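Local atomic coordinates of bromodomain protein, putative (Plasmodium falciparum 3D7, PDB entry 4PY6), a protein that probably recognises acetylated lysines, as bromodomains do, through a domain that also binds a dihydropteridinone ligand. Residues Ile73-Asn78 with His92-Ile97. Residues are numbered along the deposited sequence; the frame is centred on the assembly and turned at random.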
loop_
_atom_site.group_PDB
_atom_site.type_symbol
_atom_site.label_atom_id
_atom_site.label_comp_id
_atom_site.label_asym_id
_atom_site.label_seq_id
_atom_site.Cartn_x
_atom_site.Cartn_y
_atom_site.Cartn_z
ATOM N N ILE A 73 6.338 10.375 12.921
ATOM C CA ILE A 73 6.433 10.837 14.311
ATOM C C ILE A 73 6.008 12.308 14.504
ATOM O O ILE A 73 5.446 12.639 15.548
ATOM C CB ILE A 73 7.762 10.425 15.015
ATOM C CG1 ILE A 73 7.605 10.303 16.546
ATOM C CG2 ILE A 73 8.947 11.303 14.628
ATOM C CD1 ILE A 73 7.334 8.888 17.040
ATOM N N THR A 74 6.236 13.166 13.485
ATOM C CA THR A 74 5.840 14.578 13.504
ATOM C C THR A 74 4.313 14.655 13.428
ATOM O O THR A 74 3.697 15.435 14.155
ATOM C CB THR A 74 6.547 15.361 12.378
ATOM O OG1 THR A 74 7.957 15.181 12.500
ATOM C CG2 THR A 74 6.237 16.856 12.411
ATOM N N ILE A 75 3.710 13.806 12.574
ATOM C CA ILE A 75 2.266 13.699 12.380
ATOM C C ILE A 75 1.580 13.156 13.645
ATOM O O ILE A 75 0.549 13.696 14.044
ATOM C CB ILE A 75 1.940 12.932 11.069
ATOM C CG1 ILE A 75 2.298 13.820 9.850
ATOM C CG2 ILE A 75 0.470 12.474 11.016
ATOM C CD1 ILE A 75 2.352 13.162 8.529
ATOM N N SER A 76 2.191 12.143 14.307
ATOM C CA SER A 76 1.696 11.562 15.563
ATOM C C SER A 76 1.693 12.619 16.674
ATOM O O SER A 76 0.775 12.633 17.499
ATOM C CB SER A 76 2.557 10.375 15.982
ATOM O OG SER A 76 2.425 9.291 15.079
ATOM N N ARG A 77 2.726 13.498 16.668
ATOM C CA ARG A 77 2.895 14.584 17.630
ATOM C C ARG A 77 1.872 15.698 17.373
ATOM O O ARG A 77 1.238 16.165 18.318
ATOM C CB ARG A 77 4.330 15.131 17.552
ATOM C CG ARG A 77 4.920 15.533 18.893
ATOM C CD ARG A 77 6.418 15.750 18.796
ATOM N NE ARG A 77 7.166 14.492 18.890
ATOM C CZ ARG A 77 8.262 14.212 18.193
ATOM N NH1 ARG A 77 8.752 15.092 17.328
ATOM N NH2 ARG A 77 8.874 13.046 18.349
ATOM N N ASN A 78 1.712 16.115 16.090
ATOM C CA ASN A 78 0.783 17.166 15.649
ATOM C C ASN A 78 -0.679 16.804 15.907
ATOM O O ASN A 78 -1.460 17.665 16.318
ATOM C CB ASN A 78 1.000 17.496 14.166
ATOM C CG ASN A 78 2.278 18.238 13.832
ATOM O OD1 ASN A 78 3.012 18.726 14.701
ATOM N ND2 ASN A 78 2.571 18.340 12.546
ATOM N N HIS A 92 -2.529 16.538 3.748
ATOM C CA HIS A 92 -1.445 17.256 3.074
ATOM C C HIS A 92 -0.074 16.882 3.621
ATOM O O HIS A 92 0.865 16.752 2.837
ATOM C CB HIS A 92 -1.662 18.777 3.132
ATOM C CG HIS A 92 -2.808 19.271 2.298
ATOM N ND1 HIS A 92 -3.477 20.440 2.618
ATOM C CD2 HIS A 92 -3.365 18.742 1.183
ATOM C CE1 HIS A 92 -4.411 20.583 1.693
ATOM N NE2 HIS A 92 -4.383 19.585 0.810
ATOM N N ASP A 93 0.032 16.679 4.954
ATOM C CA ASP A 93 1.277 16.288 5.624
ATOM C C ASP A 93 1.656 14.843 5.318
ATOM O O ASP A 93 2.830 14.564 5.075
ATOM C CB ASP A 93 1.205 16.539 7.141
ATOM C CG ASP A 93 1.628 17.929 7.602
ATOM O OD1 ASP A 93 1.914 18.787 6.735
ATOM O OD2 ASP A 93 1.698 18.150 8.827
ATOM N N MET A 94 0.664 13.927 5.310
ATOM C CA MET A 94 0.884 12.513 4.993
ATOM C C MET A 94 1.357 12.374 3.548
ATOM O O MET A 94 2.322 11.654 3.302
ATOM C CB MET A 94 -0.380 11.678 5.238
ATOM C CG MET A 94 -0.728 11.491 6.706
ATOM S SD MET A 94 0.312 10.294 7.574
ATOM C CE MET A 94 -0.500 8.789 7.144
ATOM N N LYS A 95 0.720 13.118 2.610
ATOM C CA LYS A 95 1.075 13.144 1.184
ATOM C C LYS A 95 2.472 13.733 0.967
ATOM O O LYS A 95 3.183 13.299 0.060
ATOM C CB LYS A 95 0.037 13.940 0.370
ATOM C CG LYS A 95 -1.293 13.211 0.118
ATOM C CD LYS A 95 -1.229 12.134 -0.975
ATOM C CE LYS A 95 -1.369 12.671 -2.381
ATOM N NZ LYS A 95 -1.372 11.576 -3.390
ATOM N N LEU A 96 2.856 14.713 1.811
ATOM C CA LEU A 96 4.146 15.399 1.784
ATOM C C LEU A 96 5.319 14.442 2.022
ATOM O O LEU A 96 6.349 14.600 1.369
ATOM C CB LEU A 96 4.140 16.548 2.808
ATOM C CG LEU A 96 5.257 17.590 2.766
ATOM C CD1 LEU A 96 5.306 18.315 1.425
ATOM C CD2 LEU A 96 5.072 18.602 3.880
ATOM N N ILE A 97 5.153 13.444 2.922
ATOM C CA ILE A 97 6.166 12.422 3.234
ATOM C C ILE A 97 6.613 11.713 1.944
ATOM O O ILE A 97 7.809 11.660 1.645
ATOM C CB ILE A 97 5.633 11.377 4.268
ATOM C CG1 ILE A 97 5.259 12.015 5.618
ATOM C CG2 ILE A 97 6.621 10.216 4.452
ATOM C CD1 ILE A 97 4.491 11.070 6.566
#
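The carboxylate of D93, a buried residue, lies beside the N78 amide and is held at both oxygens: OD2 accepts a hydrogen bond from the hydroxyl of Y84, and OD1 forms a salt bridge with K68 NZ. N78 approaches the same OD2, its side chain crossing that of D93 at about a right angle, with the amide and carboxylate planes turned 42° apart. At 3.8 Å from N78 ND2 to D93 OD2 the pair is too long for a hydrogen bond, but both atoms share the Y84 hydroxyl, to which ND2 is weakly bonded. The lysine would be expected to favour the ionised form of the acid. Helix 72-81 and helix 87-104 run nearly antiparallel here, their local axes at 171° and 10.6 Å apart, within the left-handed helical bundle of the bromodomain. Between them the apolar contact centres on I75. Its CG1 lies anti to the carbonyl carbon (chi1 -71°), and CD1, carried beyond it, passes alongside D93, 3.8 Å from D93 CB. The same methyl meets I97 CD1 tip to tip at 3.6 Å. M94 closes in with a chain bent at chi2 and chi3; its sulphur SD lies 3.6 Å from I75 CD1 and also approaches I75 CG2, at 4.1 Å. L32 of helix 22-32 packs on both I75 and M94, while F125 of helix 112-138 touches M94, so this layer joins four helices. The I97 side chain, which also rests on F44, lies about 7 Å from the bound ligand.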